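Local atomic coordinates of cysteine desulfurase (Thermococcus onnurineus, PDB entry 5B7S), a protein that probably catalyses, with pyridoxal 5'-phosphate as cofactor, the transfer of sulfur from L-cysteine to a sulfur carrier, releasing L-alanine. Residues Q181-A186 and A212-H217; Q315-V320 and N339-A344; E58-Y63 and T288-G293. All coordinates share one frame; numbering follows the deposited sequence.

Contact 1: residues Q181-A186 and A212-H217; sequences QHVSNA and AQSAGH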
ATOM      1  N   GLN B 181     -18.360  -9.447  -7.837  1.00 49.54           N
ATOM      2  CA  GLN B 181     -18.202  -8.025  -8.157  1.00 48.89           C
ATOM      3  C   GLN B 181     -19.545  -7.333  -8.017  1.00 47.41           C
ATOM      4  O   GLN B 181     -20.569  -7.921  -8.355  1.00 51.90           O
ATOM      5  CB  GLN B 181     -17.662  -7.812  -9.568  1.00 50.51           C
ATOM      6  CG  GLN B 181     -18.518  -8.447 -10.657  1.00 55.92           C
ATOM      7  CD  GLN B 181     -17.966  -8.276 -12.053  1.00 60.15           C
ATOM      8  OE1 GLN B 181     -16.757  -8.092 -12.271  1.00 62.87           O
ATOM      9  NE2 GLN B 181     -18.857  -8.339 -13.016  1.00 59.85           N
ATOM     10  N   HIS B 182     -19.533  -6.100  -7.510  1.00 43.33           N
ATOM     11  CA  HIS B 182     -20.721  -5.278  -7.426  1.00 42.01           C
ATOM     12  C   HIS B 182     -21.038  -4.699  -8.782  1.00 44.09           C
ATOM     13  O   HIS B 182     -22.188  -4.744  -9.203  1.00 52.59           O
ATOM     14  CB  HIS B 182     -20.523  -4.186  -6.406  1.00 43.80           C
ATOM     15  CG  HIS B 182     -21.737  -3.357  -6.142  1.00 43.59           C
ATOM     16  ND1 HIS B 182     -21.710  -2.282  -5.282  1.00 47.82           N
ATOM     17  CD2 HIS B 182     -22.997  -3.416  -6.623  1.00 43.85           C
ATOM     18  CE1 HIS B 182     -22.907  -1.728  -5.225  1.00 47.30           C
ATOM     19  NE2 HIS B 182     -23.706  -2.400  -6.031  1.00 48.98           N
ATOM     20  N   VAL B 183     -20.050  -4.133  -9.464  1.00 44.43           N
ATOM     21  CA  VAL B 183     -20.181  -3.885 -10.917  1.00 47.11           C
ATOM     22  C   VAL B 183     -18.964  -4.344 -11.682  1.00 44.00           C
ATOM     23  O   VAL B 183     -17.877  -4.245 -11.165  1.00 46.46           O
ATOM     24  CB  VAL B 183     -20.616  -2.425 -11.302  1.00 47.77           C
ATOM     25  CG1 VAL B 183     -20.670  -1.515 -10.107  1.00 46.33           C
ATOM     26  CG2 VAL B 183     -19.774  -1.826 -12.431  1.00 46.94           C
ATOM     27  N   SER B 184     -19.183  -4.845 -12.905  1.00 44.77           N
ATOM     28  CA  SER B 184     -18.103  -5.313 -13.795  1.00 45.09           C
ATOM     29  C   SER B 184     -17.331  -4.140 -14.394  1.00 39.27           C
ATOM     30  O   SER B 184     -17.906  -3.272 -15.005  1.00 38.25           O
ATOM     31  CB  SER B 184     -18.635  -6.232 -14.930  1.00 42.04           C
ATOM     32  OG  SER B 184     -18.512  -5.671 -16.223  1.00 44.97           O
ATOM     33  N   ASN B 185     -16.028  -4.137 -14.220  1.00 40.88           N
ATOM     34  CA  ASN B 185     -15.153  -3.132 -14.863  1.00 45.73           C
ATOM     35  C   ASN B 185     -15.162  -3.126 -16.408  1.00 44.98           C
ATOM     36  O   ASN B 185     -14.824  -2.114 -16.995  1.00 46.49           O
ATOM     37  CB  ASN B 185     -13.720  -3.336 -14.410  1.00 45.14           C
ATOM     38  CG  ASN B 185     -13.283  -4.762 -14.584  1.00 50.78           C
ATOM     39  OD1 ASN B 185     -13.981  -5.696 -14.137  1.00 47.27           O
ATOM     40  ND2 ASN B 185     -12.156  -4.959 -15.259  1.00 56.70           N
ATOM     41  N   ALA B 186     -15.531  -4.227 -17.053  1.00 42.07           N
ATOM     42  CA  ALA B 186     -15.565  -4.284 -18.516  1.00 48.19           C
ATOM     43  C   ALA B 186     -16.967  -4.133 -19.177  1.00 55.17           C
ATOM     44  O   ALA B 186     -17.068  -3.578 -20.284  1.00 50.67           O
ATOM     45  CB  ALA B 186     -14.923  -5.581 -18.980  1.00 51.74           C
ATOM     46  N   ALA B 212     -14.970  -2.339  -6.046  1.00 38.29           N
ATOM     47  CA  ALA B 212     -14.078  -1.397  -6.742  1.00 39.36           C
ATOM     48  C   ALA B 212     -14.689  -0.420  -7.796  1.00 36.71           C
ATOM     49  O   ALA B 212     -14.268   0.736  -7.890  1.00 37.52           O
ATOM     50  CB  ALA B 212     -12.933  -2.169  -7.375  1.00 40.51           C
ATOM     51  N   GLN B 213     -15.633  -0.871  -8.600  1.00 39.63           N
ATOM     52  CA  GLN B 213     -16.208  -0.002  -9.638  1.00 43.94           C
ATOM     53  C   GLN B 213     -17.530   0.626  -9.286  1.00 43.44           C
ATOM     54  O   GLN B 213     -18.067   1.395 -10.080  1.00 52.58           O
ATOM     55  CB  GLN B 213     -16.270  -0.663 -11.027  1.00 46.30           C
ATOM     56  CG  GLN B 213     -15.386   0.070 -12.063  1.00 54.13           C
ATOM     57  CD  GLN B 213     -15.790   1.548 -12.375  1.00 59.00           C
ATOM     58  OE1 GLN B 213     -16.779   1.834 -13.086  1.00 58.00           O
ATOM     59  NE2 GLN B 213     -14.986   2.493 -11.869  1.00 70.41           N
ATOM     60  N   SER B 214     -18.034   0.347  -8.092  1.00 39.02           N
ATOM     61  CA  SER B 214     -19.231   0.997  -7.600  1.00 39.11           C
ATOM     62  C   SER B 214     -18.916   2.083  -6.586  1.00 38.05           C
ATOM     63  O   SER B 214     -19.540   3.160  -6.591  1.00 38.20           O
ATOM     64  CB  SER B 214     -20.164  -0.031  -6.959  1.00 43.18           C
ATOM     65  OG  SER B 214     -19.557  -0.741  -5.886  1.00 46.09           O
ATOM     66  N   ALA B 215     -17.964   1.806  -5.705  1.00 34.79           N
ATOM     67  CA  ALA B 215     -17.629   2.764  -4.681  1.00 37.35           C
ATOM     68  C   ALA B 215     -17.345   4.135  -5.306  1.00 36.76           C
ATOM     69  O   ALA B 215     -16.604   4.231  -6.283  1.00 42.43           O
ATOM     70  CB  ALA B 215     -16.453   2.267  -3.870  1.00 39.06           C
ATOM     71  N   GLY B 216     -18.011   5.162  -4.791  1.00 37.23           N
ATOM     72  CA  GLY B 216     -17.849   6.542  -5.262  1.00 35.72           C
ATOM     73  C   GLY B 216     -18.838   6.916  -6.350  1.00 38.00           C
ATOM     74  O   GLY B 216     -19.129   8.098  -6.503  1.00 38.13           O
ATOM     75  N   HIS B 217     -19.335   5.920  -7.105  1.00 36.52           N
ATOM     76  CA  HIS B 217     -20.306   6.125  -8.187  1.00 39.51           C
ATOM     77  C   HIS B 217     -21.771   5.881  -7.782  1.00 42.41           C
ATOM     78  O   HIS B 217     -22.687   6.292  -8.495  1.00 43.00           O
ATOM     79  CB  HIS B 217     -19.997   5.203  -9.381  1.00 37.43           C
ATOM     80  CG  HIS B 217     -18.611   5.358  -9.936  1.00 36.92           C
ATOM     81  ND1 HIS B 217     -18.265   6.368 -10.805  1.00 36.27           N
ATOM     82  CD2 HIS B 217     -17.490   4.619  -9.752  1.00 35.88           C
ATOM     83  CE1 HIS B 217     -16.991   6.251 -11.128  1.00 37.78           C
ATOM     84  NE2 HIS B 217     -16.496   5.201 -10.496  1.00 38.33           N
TER
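Gln-213 meets the loop 181-186 through the base of its side chain: its CB lies 3.9 Å from Val-183 CG2, and its CG is 4.3 Å from Asn-185 CA. The chain bends at chi2 (-63°), which turns the amide of this pyridoxal-phosphate-binding residue away from the aliphatic contact. Asn-185 leads its own side chain elsewhere, to His-134, another cofactor ligand. Next comes Ser-214, whose CB packs on the other methyl of Val-183, CG1, so the two branches of one valine serve two successive residues. Ser-214 OG, turned by a chi1 of 58° toward the histidine, receives a weak, strongly bent bond from His-182 ND1, 2.7 Å away; the stronger partner of this hydroxyl is the carbonyl of Ala-211. Ser-214 O then accepts from His-217 N at 2.8 Å, closing a type II turn with Gly-216 at its third position, where the backbone has positive phi. The two buried loops follow the neighbouring parallel strands 177-181 and 206-210 of the seven-stranded sheet, and form part of the cofactor pocket at the carboxyl ends of the strands, as expected of a fold-type I pyridoxal-phosphate enzyme.

Contact 2: residues Q315-V320 and N339-A344; sequences QEHKLV and NLKKHA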
ATOM      1  N   GLN B 315     -25.925  11.945 -13.367  1.00 49.02           N
ATOM      2  CA  GLN B 315     -24.939  12.349 -14.394  1.00 47.89           C
ATOM      3  C   GLN B 315     -24.453  11.170 -15.216  1.00 45.53           C
ATOM      4  O   GLN B 315     -24.488  11.173 -16.456  1.00 44.18           O
ATOM      5  CB  GLN B 315     -23.687  12.980 -13.784  1.00 47.81           C
ATOM      6  CG  GLN B 315     -23.574  14.481 -13.899  1.00 50.45           C
ATOM      7  CD  GLN B 315     -23.859  15.084 -15.276  1.00 49.07           C
ATOM      8  OE1 GLN B 315     -23.024  15.097 -16.193  1.00 47.53           O
ATOM      9  NE2 GLN B 315     -25.020  15.667 -15.384  1.00 47.67           N
ATOM     10  N   GLU B 316     -23.977  10.165 -14.504  1.00 41.37           N
ATOM     11  CA  GLU B 316     -23.376   9.037 -15.154  1.00 42.92           C
ATOM     12  C   GLU B 316     -24.434   8.454 -16.079  1.00 41.88           C
ATOM     13  O   GLU B 316     -24.254   8.450 -17.299  1.00 42.26           O
ATOM     14  CB  GLU B 316     -22.797   8.055 -14.107  1.00 45.93           C
ATOM     15  CG  GLU B 316     -21.510   8.604 -13.465  1.00 46.55           C
ATOM     16  CD  GLU B 316     -20.760   7.631 -12.570  1.00 48.92           C
ATOM     17  OE1 GLU B 316     -20.783   6.399 -12.812  1.00 58.62           O
ATOM     18  OE2 GLU B 316     -20.072   8.110 -11.639  1.00 47.88           O
ATOM     19  N   HIS B 317     -25.578   8.087 -15.503  1.00 44.95           N
ATOM     20  CA  HIS B 317     -26.710   7.521 -16.258  1.00 46.59           C
ATOM     21  C   HIS B 317     -27.037   8.352 -17.475  1.00 45.99           C
ATOM     22  O   HIS B 317     -27.339   7.823 -18.527  1.00 51.20           O
ATOM     23  CB  HIS B 317     -27.949   7.395 -15.375  1.00 48.09           C
ATOM     24  CG  HIS B 317     -29.100   6.720 -16.044  1.00 54.46           C
ATOM     25  ND1 HIS B 317     -29.888   7.349 -16.988  1.00 54.46           N
ATOM     26  CD2 HIS B 317     -29.616   5.476 -15.892  1.00 60.63           C
ATOM     27  CE1 HIS B 317     -30.831   6.517 -17.397  1.00 58.72           C
ATOM     28  NE2 HIS B 317     -30.691   5.374 -16.745  1.00 59.04           N
ATOM     29  N   LYS B 318     -26.990   9.662 -17.327  1.00 43.61           N
ATOM     30  CA  LYS B 318     -27.260  10.539 -18.436  1.00 42.63           C
ATOM     31  C   LYS B 318     -26.192  10.443 -19.539  1.00 43.84           C
ATOM     32  O   LYS B 318     -26.519  10.478 -20.710  1.00 43.60           O
ATOM     33  CB  LYS B 318     -27.394  11.976 -17.930  1.00 41.64           C
ATOM     34  CG  LYS B 318     -27.591  12.983 -19.040  1.00 42.94           C
ATOM     35  CD  LYS B 318     -27.944  14.349 -18.497  1.00 47.08           C
ATOM     36  CE  LYS B 318     -26.780  15.011 -17.752  1.00 44.46           C
ATOM     37  NZ  LYS B 318     -26.911  16.492 -17.696  1.00 44.61           N
ATOM     38  N   LEU B 319     -24.921  10.339 -19.165  1.00 43.83           N
ATOM     39  CA  LEU B 319     -23.839  10.268 -20.153  1.00 42.18           C
ATOM     40  C   LEU B 319     -23.869   8.940 -20.904  1.00 40.90           C
ATOM     41  O   LEU B 319     -23.606   8.885 -22.106  1.00 39.80           O
ATOM     42  CB  LEU B 319     -22.483  10.472 -19.464  1.00 42.65           C
ATOM     43  CG  LEU B 319     -22.319  11.817 -18.746  1.00 41.71           C
ATOM     44  CD1 LEU B 319     -21.085  11.840 -17.859  1.00 40.52           C
ATOM     45  CD2 LEU B 319     -22.297  12.970 -19.719  1.00 40.36           C
ATOM     46  N   VAL B 320     -24.218   7.880 -20.182  1.00 40.37           N
ATOM     47  CA  VAL B 320     -24.393   6.548 -20.775  1.00 43.02           C
ATOM     48  C   VAL B 320     -25.531   6.493 -21.803  1.00 45.70           C
ATOM     49  O   VAL B 320     -25.387   5.863 -22.863  1.00 45.76           O
ATOM     50  CB  VAL B 320     -24.598   5.484 -19.663  1.00 38.65           C
ATOM     51  CG1 VAL B 320     -25.018   4.135 -20.218  1.00 34.82           C
ATOM     52  CG2 VAL B 320     -23.309   5.344 -18.861  1.00 39.09           C
ATOM     53  N   ASN B 339     -30.798  -2.762 -20.680  1.00 43.10           N
ATOM     54  CA  ASN B 339     -31.501  -2.179 -19.555  1.00 45.16           C
ATOM     55  C   ASN B 339     -30.599  -1.266 -18.723  1.00 44.61           C
ATOM     56  O   ASN B 339     -29.949  -1.730 -17.789  1.00 43.93           O
ATOM     57  CB  ASN B 339     -32.044  -3.279 -18.660  1.00 46.69           C
ATOM     58  CG  ASN B 339     -32.959  -2.749 -17.586  1.00 50.27           C
ATOM     59  OD1 ASN B 339     -33.238  -1.552 -17.507  1.00 52.52           O
ATOM     60  ND2 ASN B 339     -33.441  -3.647 -16.750  1.00 54.47           N
ATOM     61  N   LEU B 340     -30.621   0.030 -19.041  1.00 40.39           N
ATOM     62  CA  LEU B 340     -29.717   1.003 -18.444  1.00 41.84           C
ATOM     63  C   LEU B 340     -29.808   1.189 -16.933  1.00 45.20           C
ATOM     64  O   LEU B 340     -28.885   1.770 -16.324  1.00 41.79           O
ATOM     65  CB  LEU B 340     -29.867   2.353 -19.137  1.00 43.47           C
ATOM     66  CG  LEU B 340     -29.007   2.665 -20.375  1.00 44.94           C
ATOM     67  CD1 LEU B 340     -28.632   1.471 -21.253  1.00 42.85           C
ATOM     68  CD2 LEU B 340     -29.709   3.759 -21.176  1.00 42.02           C
ATOM     69  N   LYS B 341     -30.901   0.727 -16.320  1.00 50.51           N
ATOM     70  CA  LYS B 341     -30.995   0.680 -14.835  1.00 52.35           C
ATOM     71  C   LYS B 341     -29.970  -0.268 -14.234  1.00 46.33           C
ATOM     72  O   LYS B 341     -29.540  -0.066 -13.108  1.00 46.14           O
ATOM     73  CB  LYS B 341     -32.404   0.294 -14.353  1.00 57.98           C
ATOM     74  CG  LYS B 341     -33.555   1.142 -14.912  1.00 66.85           C
ATOM     75  CD  LYS B 341     -33.244   2.639 -14.969  1.00 73.20           C
ATOM     76  CE  LYS B 341     -34.315   3.440 -15.697  1.00 80.48           C
ATOM     77  NZ  LYS B 341     -35.516   3.647 -14.845  1.00 86.01           N
ATOM     78  N   LYS B 342     -29.578  -1.283 -14.996  1.00 43.80           N
ATOM     79  CA  LYS B 342     -28.457  -2.169 -14.648  1.00 47.39           C
ATOM     80  C   LYS B 342     -27.100  -1.802 -15.347  1.00 41.98           C
ATOM     81  O   LYS B 342     -26.232  -2.653 -15.499  1.00 39.52           O
ATOM     82  CB  LYS B 342     -28.824  -3.617 -15.034  1.00 52.40           C
ATOM     83  CG  LYS B 342     -29.712  -4.366 -14.072  1.00 54.16           C
ATOM     84  CD  LYS B 342     -29.786  -5.838 -14.459  1.00 57.76           C
ATOM     85  CE  LYS B 342     -28.424  -6.521 -14.394  1.00 58.61           C
ATOM     86  NZ  LYS B 342     -28.511  -7.993 -14.227  1.00 61.33           N
ATOM     87  N   HIS B 343     -26.913  -0.568 -15.780  1.00 41.72           N
ATOM     88  CA  HIS B 343     -25.681  -0.183 -16.488  1.00 44.42           C
ATOM     89  C   HIS B 343     -25.021   0.976 -15.759  1.00 42.48           C
ATOM     90  O   HIS B 343     -25.566   2.082 -15.733  1.00 41.69           O
ATOM     91  CB  HIS B 343     -25.989   0.207 -17.930  1.00 45.65           C
ATOM     92  CG  HIS B 343     -24.919  -0.161 -18.917  1.00 44.60           C
ATOM     93  ND1 HIS B 343     -23.692   0.464 -18.980  1.00 42.94           N
ATOM     94  CD2 HIS B 343     -24.933  -1.054 -19.929  1.00 42.12           C
ATOM     95  CE1 HIS B 343     -23.001  -0.042 -19.983  1.00 40.41           C
ATOM     96  NE2 HIS B 343     -23.737  -0.960 -20.574  1.00 41.39           N
ATOM     97  N   ALA B 344     -23.869   0.695 -15.137  1.00 45.46           N
ATOM     98  CA  ALA B 344     -22.988   1.715 -14.506  1.00 42.36           C
ATOM     99  C   ALA B 344     -22.382   2.668 -15.532  1.00 41.29           C
ATOM    100  O   ALA B 344     -22.560   2.491 -16.739  1.00 39.81           O
ATOM    101  CB  ALA B 344     -21.880   1.019 -13.754  1.00 42.71           C
TER
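His-317 reaches from helix 309-329 over to Leu-340 and Lys-341. With CG anti to the backbone N (chi1 -175°), its imidazole extends from the helix flank and crosses the leucine side chain at about a right angle. Ring atom NE2 lies 3.9 Å from Leu-340 CB, while CD2 is 3.8 Å from Leu-340 O, a carbonyl that already accepts the backbone N-H of His-343. Lys-341 starts off away from the helix, but a bend at chi2 brings its CD to 4.1 Å from His-317 NE2; thus the lysine joins through its methylene chain, and Lys-341 NZ ends 5.5 Å from His-317 NE2. One helical turn further on, Val-320 fills the deeper part of the contact. Its CG1 stands 4.3 Å from Leu-340 CG and also meets the His-343 ring obliquely, whereas CG2 touches the carbonyl oxygen of Ala-344. Ala-344 O also takes a nearly straight bond from His-343 ND1 (3.2 Å, 169° at the hydrogen), which lies close to the imidazole plane and fixes the ring beside the valine. A salt bridge from Lys-342 to Glu-192 and backbone bonds to Gly-188 and Ile-190 attach the loop to the rest of the chain. The arrangement is a helix-on-loop packing in the smaller domain of the aminotransferase class-V fold, where the segment 339-344 leads from helix 309-329 into the edge strand 346-349.

Contact 3: residues E58-Y63 and T288-G293; sequences EYYLKY and TPNIGG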
ATOM      1  N   GLU B  58      -1.497  19.128   3.448  1.00 36.98           N
ATOM      2  CA  GLU B  58      -1.423  19.638   4.816  1.00 35.78           C
ATOM      3  C   GLU B  58      -0.900  18.579   5.823  1.00 33.48           C
ATOM      4  O   GLU B  58      -0.114  18.892   6.741  1.00 31.46           O
ATOM      5  CB  GLU B  58      -2.667  20.439   5.235  1.00 39.32           C
ATOM      6  CG  GLU B  58      -3.962  19.720   5.553  1.00 48.99           C
ATOM      7  CD  GLU B  58      -4.774  20.409   6.662  1.00 52.10           C
ATOM      8  OE1 GLU B  58      -4.265  21.393   7.256  1.00 50.45           O
ATOM      9  OE2 GLU B  58      -5.920  19.949   6.944  1.00 52.27           O
ATOM     10  N   TYR B  59      -1.265  17.316   5.629  1.00 31.73           N
ATOM     11  CA  TYR B  59      -0.583  16.235   6.341  1.00 30.96           C
ATOM     12  C   TYR B  59       0.943  16.351   6.111  1.00 32.18           C
ATOM     13  O   TYR B  59       1.685  16.555   7.063  1.00 32.15           O
ATOM     14  CB  TYR B  59      -1.081  14.835   5.909  1.00 29.61           C
ATOM     15  CG  TYR B  59      -0.197  13.756   6.450  1.00 29.19           C
ATOM     16  CD1 TYR B  59      -0.043  13.601   7.833  1.00 30.97           C
ATOM     17  CD2 TYR B  59       0.566  12.948   5.595  1.00 29.40           C
ATOM     18  CE1 TYR B  59       0.804  12.628   8.368  1.00 33.23           C
ATOM     19  CE2 TYR B  59       1.439  11.991   6.098  1.00 30.82           C
ATOM     20  CZ  TYR B  59       1.549  11.809   7.495  1.00 34.26           C
ATOM     21  OH  TYR B  59       2.415  10.850   8.022  1.00 31.02           O
ATOM     22  N   TYR B  60       1.401  16.238   4.863  1.00 31.61           N
ATOM     23  CA  TYR B  60       2.840  16.068   4.627  1.00 33.87           C
ATOM     24  C   TYR B  60       3.701  17.297   5.068  1.00 34.52           C
ATOM     25  O   TYR B  60       4.845  17.122   5.450  1.00 36.95           O
ATOM     26  CB  TYR B  60       3.138  15.658   3.167  1.00 33.95           C
ATOM     27  CG  TYR B  60       2.797  14.214   2.790  1.00 32.47           C
ATOM     28  CD1 TYR B  60       3.482  13.139   3.348  1.00 32.33           C
ATOM     29  CD2 TYR B  60       1.856  13.927   1.800  1.00 31.96           C
ATOM     30  CE1 TYR B  60       3.182  11.823   2.999  1.00 32.46           C
ATOM     31  CE2 TYR B  60       1.570  12.610   1.436  1.00 32.65           C
ATOM     32  CZ  TYR B  60       2.230  11.559   2.046  1.00 32.26           C
ATOM     33  OH  TYR B  60       1.922  10.255   1.683  1.00 36.78           O
ATOM     34  N   LEU B  61       3.148  18.505   5.012  1.00 33.01           N
ATOM     35  CA  LEU B  61       3.896  19.736   5.294  1.00 34.91           C
ATOM     36  C   LEU B  61       3.600  20.458   6.594  1.00 34.55           C
ATOM     37  O   LEU B  61       4.438  21.239   7.009  1.00 35.30           O
ATOM     38  CB  LEU B  61       3.684  20.768   4.186  1.00 34.65           C
ATOM     39  CG  LEU B  61       4.173  20.331   2.833  1.00 34.25           C
ATOM     40  CD1 LEU B  61       3.682  21.340   1.809  1.00 33.61           C
ATOM     41  CD2 LEU B  61       5.680  20.242   2.853  1.00 34.19           C
ATOM     42  N   LYS B  62       2.420  20.241   7.184  1.00 36.06           N
ATOM     43  CA  LYS B  62       2.020  20.868   8.440  1.00 37.58           C
ATOM     44  C   LYS B  62       1.780  19.941   9.644  1.00 38.36           C
ATOM     45  O   LYS B  62       1.820  20.445  10.751  1.00 45.32           O
ATOM     46  CB  LYS B  62       0.796  21.773   8.203  1.00 44.53           C
ATOM     47  CG  LYS B  62       1.157  23.147   7.612  1.00 47.82           C
ATOM     48  CD  LYS B  62      -0.006  23.859   6.957  1.00 51.49           C
ATOM     49  CE  LYS B  62      -1.010  24.343   7.991  1.00 57.57           C
ATOM     50  NZ  LYS B  62      -2.210  24.970   7.362  1.00 61.06           N
ATOM     51  N   TYR B  63       1.532  18.631   9.485  1.00 36.82           N
ATOM     52  CA  TYR B  63       1.429  17.732  10.670  1.00 38.06           C
ATOM     53  C   TYR B  63       1.995  16.353  10.406  1.00 37.59           C
ATOM     54  O   TYR B  63       1.455  15.348  10.894  1.00 41.79           O
ATOM     55  CB  TYR B  63      -0.008  17.670  11.308  1.00 38.99           C
ATOM     56  CG  TYR B  63      -1.154  17.214  10.400  1.00 41.69           C
ATOM     57  CD1 TYR B  63      -1.728  18.088   9.479  1.00 41.73           C
ATOM     58  CD2 TYR B  63      -1.681  15.924  10.476  1.00 41.37           C
ATOM     59  CE1 TYR B  63      -2.771  17.685   8.652  1.00 40.71           C
ATOM     60  CE2 TYR B  63      -2.731  15.519   9.642  1.00 38.99           C
ATOM     61  CZ  TYR B  63      -3.271  16.397   8.732  1.00 37.29           C
ATOM     62  OH  TYR B  63      -4.309  16.027   7.887  1.00 34.12           O
ATOM     63  N   THR B 288       3.515   0.875   9.403  1.00 40.76           N
ATOM     64  CA  THR B 288       3.073   2.240   9.257  1.00 40.45           C
ATOM     65  C   THR B 288       2.038   2.241   8.164  1.00 38.14           C
ATOM     66  O   THR B 288       2.334   1.872   7.029  1.00 39.32           O
ATOM     67  CB  THR B 288       4.254   3.178   8.888  1.00 40.09           C
ATOM     68  OG1 THR B 288       5.292   3.042   9.870  1.00 35.99           O
ATOM     69  CG2 THR B 288       3.817   4.623   8.842  1.00 40.42           C
ATOM     70  N   PRO B 289       0.807   2.617   8.495  1.00 38.50           N
ATOM     71  CA  PRO B 289      -0.135   2.693   7.384  1.00 36.17           C
ATOM     72  C   PRO B 289       0.163   3.862   6.457  1.00 34.02           C
ATOM     73  O   PRO B 289       1.001   4.716   6.758  1.00 31.57           O
ATOM     74  CB  PRO B 289      -1.483   2.877   8.077  1.00 35.31           C
ATOM     75  CG  PRO B 289      -1.149   3.539   9.364  1.00 37.55           C
ATOM     76  CD  PRO B 289       0.194   3.013   9.778  1.00 38.23           C
ATOM     77  N   ASN B 290      -0.521   3.859   5.313  1.00 34.80           N
ATOM     78  CA  ASN B 290      -0.563   4.992   4.399  1.00 31.25           C
ATOM     79  C   ASN B 290      -1.505   6.040   4.983  1.00 32.67           C
ATOM     80  O   ASN B 290      -2.656   6.180   4.535  1.00 30.62           O
ATOM     81  CB  ASN B 290      -1.041   4.552   3.013  1.00 31.17           C
ATOM     82  CG  ASN B 290      -0.868   5.636   1.948  1.00 31.96           C
ATOM     83  OD1 ASN B 290      -0.376   6.748   2.219  1.00 28.35           O
ATOM     84  ND2 ASN B 290      -1.285   5.316   0.724  1.00 30.96           N
ATOM     85  N   ILE B 291      -0.968   6.803   5.941  1.00 32.62           N
ATOM     86  CA  ILE B 291      -1.722   7.806   6.668  1.00 34.48           C
ATOM     87  C   ILE B 291      -2.116   8.906   5.672  1.00 33.23           C
ATOM     88  O   ILE B 291      -3.277   9.347   5.619  1.00 31.67           O
ATOM     89  CB  ILE B 291      -0.863   8.444   7.808  1.00 40.99           C
ATOM     90  CG1 ILE B 291      -0.240   7.397   8.738  1.00 40.73           C
ATOM     91  CG2 ILE B 291      -1.697   9.407   8.669  1.00 42.56           C
ATOM     92  CD1 ILE B 291       1.035   7.875   9.421  1.00 41.01           C
ATOM     93  N   GLY B 292      -1.124   9.349   4.887  1.00 32.11           N
ATOM     94  CA  GLY B 292      -1.336  10.312   3.790  1.00 30.78           C
ATOM     95  C   GLY B 292      -2.466   9.923   2.858  1.00 31.15           C
ATOM     96  O   GLY B 292      -3.279  10.767   2.485  1.00 28.35           O
ATOM     97  N   GLY B 293      -2.532   8.629   2.524  1.00 33.01           N
ATOM     98  CA  GLY B 293      -3.529   8.085   1.571  1.00 33.88           C
ATOM     99  C   GLY B 293      -4.935   8.098   2.128  1.00 32.96           C
ATOM    100  O   GLY B 293      -5.877   8.523   1.457  1.00 31.18           O
TER
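Asn-290 OD1, 4.2 Å from Tyr-60 OH across the contact, is held from two sources: the backbone N-H of Gly-293 and the hydroxyl of Thr-242 of the second subunit. Gly-293 N lies 2.9 Å from Asn-290 OD1, a bond that makes Asn-290 the N-cap of helix 291-307, although the donor stands well above the carbonyl plane of the amide (69° out of it) rather than on a lone pair. Thr-242 OG1 of the second subunit in turn bonds to Tyr-60 OH and Gly-292 N, so one hydroxyl of the partner chain joins the tyrosine to the start of the helix. The Tyr-60 hydroxyl also approaches Gly-292, with OH 3.9 Å from its CA. Tyr-59 meets the same glycine obliquely, CD2 lying 3.7 Å from Gly-292 CA. With no side chain at Gly-292, the helices draw near, the CA atoms of Tyr-59 and Gly-292 being 6.5 Å apart. Ile-291 supplies the apolar half: its CG2, anti to the backbone N, sits over one face of the Tyr-59 ring, 4.1 Å from CE1, and its CD1 reaches Tyr-59 OH at 3.6 Å. The tyrosine hydroxyl finds its polar partners in Arg-64 NE and Ala-65 O. Within helix 50-62 and its end, Tyr-59 CD2 lies over the centre of the Tyr-60 ring, and Tyr-63 CD2 meets the Tyr-59 ring at its edge. Just upstream, Thr-288 OG1 bonds to the cofactor-bearing lysine of the second subunit. Tyr-59 is thus tied within its own chain and Tyr-60 to the second subunit; the start of helix 291-307 is bonded from both, consistent with a cofactor site built across the dimer interface.

From the N terminus, helix 50-62 opens contact 3, which closes only at 288-293, 225 residues on, beside the second subunit. Contact 1 (181-186 with 212-217) lies wholly within that long excursion, joining two strand-to-loop ends of the seven-stranded sheet. Contact 2 begins after contact 3 has closed, helix 309-329 succeeding helix 291-307, and shuts a short loop in the smaller domain; no pair of contacts crosses. Contacts 1 and 2 touch: His-217 ND1 lies 2.6 Å from Glu-316 OE2, a probable hydrogen bond, and Val-183 packs on Ala-344, tying the large-domain loops to the smaller domain. Contact 3 stands apart, its centre about 36 Å from that of contact 2.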